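Local atomic coordinates of capsular polysaccharide biosynthesis protein (Vibrio cholerae, PDB entry 1XPJ), a protein that is of unknown function but is probably a haloacid dehalogenase-like hydrolase, possibly linked to capsular polysaccharide biosynthesis. Residues 6-11 with 43-48. Sequence-based numbering, arbitrary orientation.
Sequences VDLDGT and IVISTA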
loop_
_atom_site.group_PDB
_atom_site.type_symbol
_atom_site.label_atom_id
_atom_site.label_comp_id
_atom_site.label_asym_id
_atom_site.label_seq_id
_atom_site.Cartn_x
_atom_site.Cartn_y
_atom_site.Cartn_z
ATOM N N VAL A 6 -12.816 -9.162 -6.516
ATOM C CA VAL A 6 -13.765 -8.690 -7.518
ATOM C C VAL A 6 -13.516 -7.240 -7.906
ATOM O O VAL A 6 -13.551 -6.334 -7.050
ATOM C CB VAL A 6 -15.219 -8.781 -6.997
ATOM C CG1 VAL A 6 -16.214 -8.526 -8.130
ATOM C CG2 VAL A 6 -15.466 -10.136 -6.302
ATOM N N ASP A 7 -13.280 -7.027 -9.195
ATOM C CA ASP A 7 -13.148 -5.693 -9.762
ATOM C C ASP A 7 -14.514 -4.986 -9.657
ATOM O O ASP A 7 -15.547 -5.642 -9.448
ATOM C CB ASP A 7 -12.704 -5.836 -11.215
ATOM C CG ASP A 7 -12.313 -4.521 -11.861
ATOM O OD1 ASP A 7 -11.684 -3.666 -11.213
ATOM O OD2 ASP A 7 -12.584 -4.268 -13.057
ATOM N N LEU A 8 -14.538 -3.658 -9.787
ATOM C CA LEU A 8 -15.788 -2.943 -9.582
ATOM C C LEU A 8 -16.396 -2.489 -10.906
ATOM O O LEU A 8 -17.461 -2.981 -11.275
ATOM C CB LEU A 8 -15.575 -1.776 -8.611
ATOM C CG LEU A 8 -16.660 -0.737 -8.324
ATOM C CD1 LEU A 8 -17.929 -1.362 -7.755
ATOM C CD2 LEU A 8 -16.079 0.278 -7.340
ATOM N N ASP A 9 -15.721 -1.566 -11.604
ATOM C CA ASP A 9 -16.212 -0.991 -12.849
ATOM C C ASP A 9 -16.113 -1.976 -14.016
ATOM O O ASP A 9 -15.021 -2.410 -14.385
ATOM C CB ASP A 9 -15.444 0.300 -13.190
ATOM C CG ASP A 9 -15.604 1.385 -12.125
ATOM O OD1 ASP A 9 -16.741 1.800 -11.852
ATOM O OD2 ASP A 9 -14.650 1.889 -11.504
ATOM N N GLY A 10 -17.255 -2.317 -14.602
ATOM C CA GLY A 10 -17.293 -3.261 -15.703
ATOM C C GLY A 10 -17.568 -4.688 -15.260
ATOM O O GLY A 10 -17.921 -5.531 -16.083
ATOM N N THR A 11 -17.399 -4.958 -13.965
ATOM C CA THR A 11 -17.639 -6.290 -13.416
ATOM C C THR A 11 -18.920 -6.268 -12.619
ATOM O O THR A 11 -19.815 -7.073 -12.862
ATOM C CB THR A 11 -16.463 -6.722 -12.504
ATOM O OG1 THR A 11 -15.339 -7.035 -13.322
ATOM C CG2 THR A 11 -16.754 -8.051 -11.788
ATOM N N ILE A 43 -15.882 -11.843 0.135
ATOM C CA ILE A 43 -15.916 -11.015 -1.067
ATOM C C ILE A 43 -15.058 -9.751 -0.892
ATOM O O ILE A 43 -15.341 -8.913 -0.019
ATOM C CB ILE A 43 -17.377 -10.601 -1.413
ATOM C CG1 ILE A 43 -18.379 -11.786 -1.359
ATOM C CG2 ILE A 43 -17.411 -9.764 -2.710
ATOM C CD1 ILE A 43 -18.296 -12.822 -2.450
ATOM N N VAL A 44 -14.041 -9.595 -1.737
ATOM C CA VAL A 44 -13.158 -8.426 -1.673
ATOM C C VAL A 44 -13.323 -7.576 -2.941
ATOM O O VAL A 44 -12.970 -8.013 -4.038
ATOM C CB VAL A 44 -11.663 -8.842 -1.505
ATOM C CG1 VAL A 44 -10.736 -7.617 -1.533
ATOM C CG2 VAL A 44 -11.443 -9.666 -0.216
ATOM N N ILE A 45 -13.862 -6.374 -2.795
ATOM C CA ILE A 45 -13.946 -5.456 -3.905
ATOM C C ILE A 45 -12.582 -4.750 -4.006
ATOM O O ILE A 45 -12.110 -4.161 -3.037
ATOM C CB ILE A 45 -15.104 -4.425 -3.693
ATOM C CG1 ILE A 45 -16.388 -5.090 -3.179
ATOM C CG2 ILE A 45 -15.335 -3.569 -4.952
ATOM C CD1 ILE A 45 -17.063 -6.067 -4.111
ATOM N N SER A 46 -11.951 -4.840 -5.172
ATOM C CA SER A 46 -10.616 -4.307 -5.398
ATOM C C SER A 46 -10.728 -3.468 -6.643
ATOM O O SER A 46 -11.176 -3.971 -7.663
ATOM C CB SER A 46 -9.663 -5.467 -5.660
ATOM O OG SER A 46 -8.328 -5.153 -5.327
ATOM N N THR A 47 -10.363 -2.199 -6.590
ATOM C CA THR A 47 -10.628 -1.322 -7.731
ATOM C C THR A 47 -9.546 -0.286 -7.963
ATOM O O THR A 47 -8.967 0.245 -7.008
ATOM C CB THR A 47 -12.004 -0.619 -7.574
ATOM O OG1 THR A 47 -12.159 0.392 -8.589
ATOM C CG2 THR A 47 -12.060 0.172 -6.260
ATOM N N ALA A 48 -9.288 -0.005 -9.244
ATOM C CA ALA A 48 -8.407 1.085 -9.684
ATOM C C ALA A 48 -9.134 2.435 -9.861
ATOM O O ALA A 48 -8.532 3.407 -10.351
ATOM C CB ALA A 48 -7.699 0.697 -10.969
HETATM O O HOH W 1 -10.068 -1.597 -11.554
HETATM O O HOH W 2 -12.953 -0.786 -10.923
#
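S46 N reaches the flat peptide group at the V6 carbonyl from a tilted position, 36° out of the carbonyl plane. The S46 N to V6 O bond is 2.9 Å. I45 CA adds a CA-H...O contact to V6 O at 3.3 Å. The V44 carbonyl is met differently: V6 N comes almost end-on to V44 O, at 2.7 Å. These bonds make a parallel bridge between V6 and I45. D7 OD1 accepts hydrogen bonds from both waters, with water 1 at 2.6 Å from OD1. That water in turn accepts from A48 N. Water 2 joins D7 OD1, D9 N, D9 OD2 and T47 OG1, and is 2.7 Å from T47 OG1. D7, D9 and T11 fit the DxDx(T/V) pattern of the HAD fold, at the end of strand 3-6, so this is probably the active-site end of the parallel sheet, at the C-terminal ends of its strands. R49 forms a salt bridge with D9 OD1, and its backbone N bonds T47 OG1. L8 CB lies 3.9 Å from T47 CB. I45 CG2, anti to the backbone N, is the branch that meets L8 CB, at 4.1 Å. V6 CG2 touches I43 CG2 at 4.1 Å, and L33 of helix 27-38 packs on both residues.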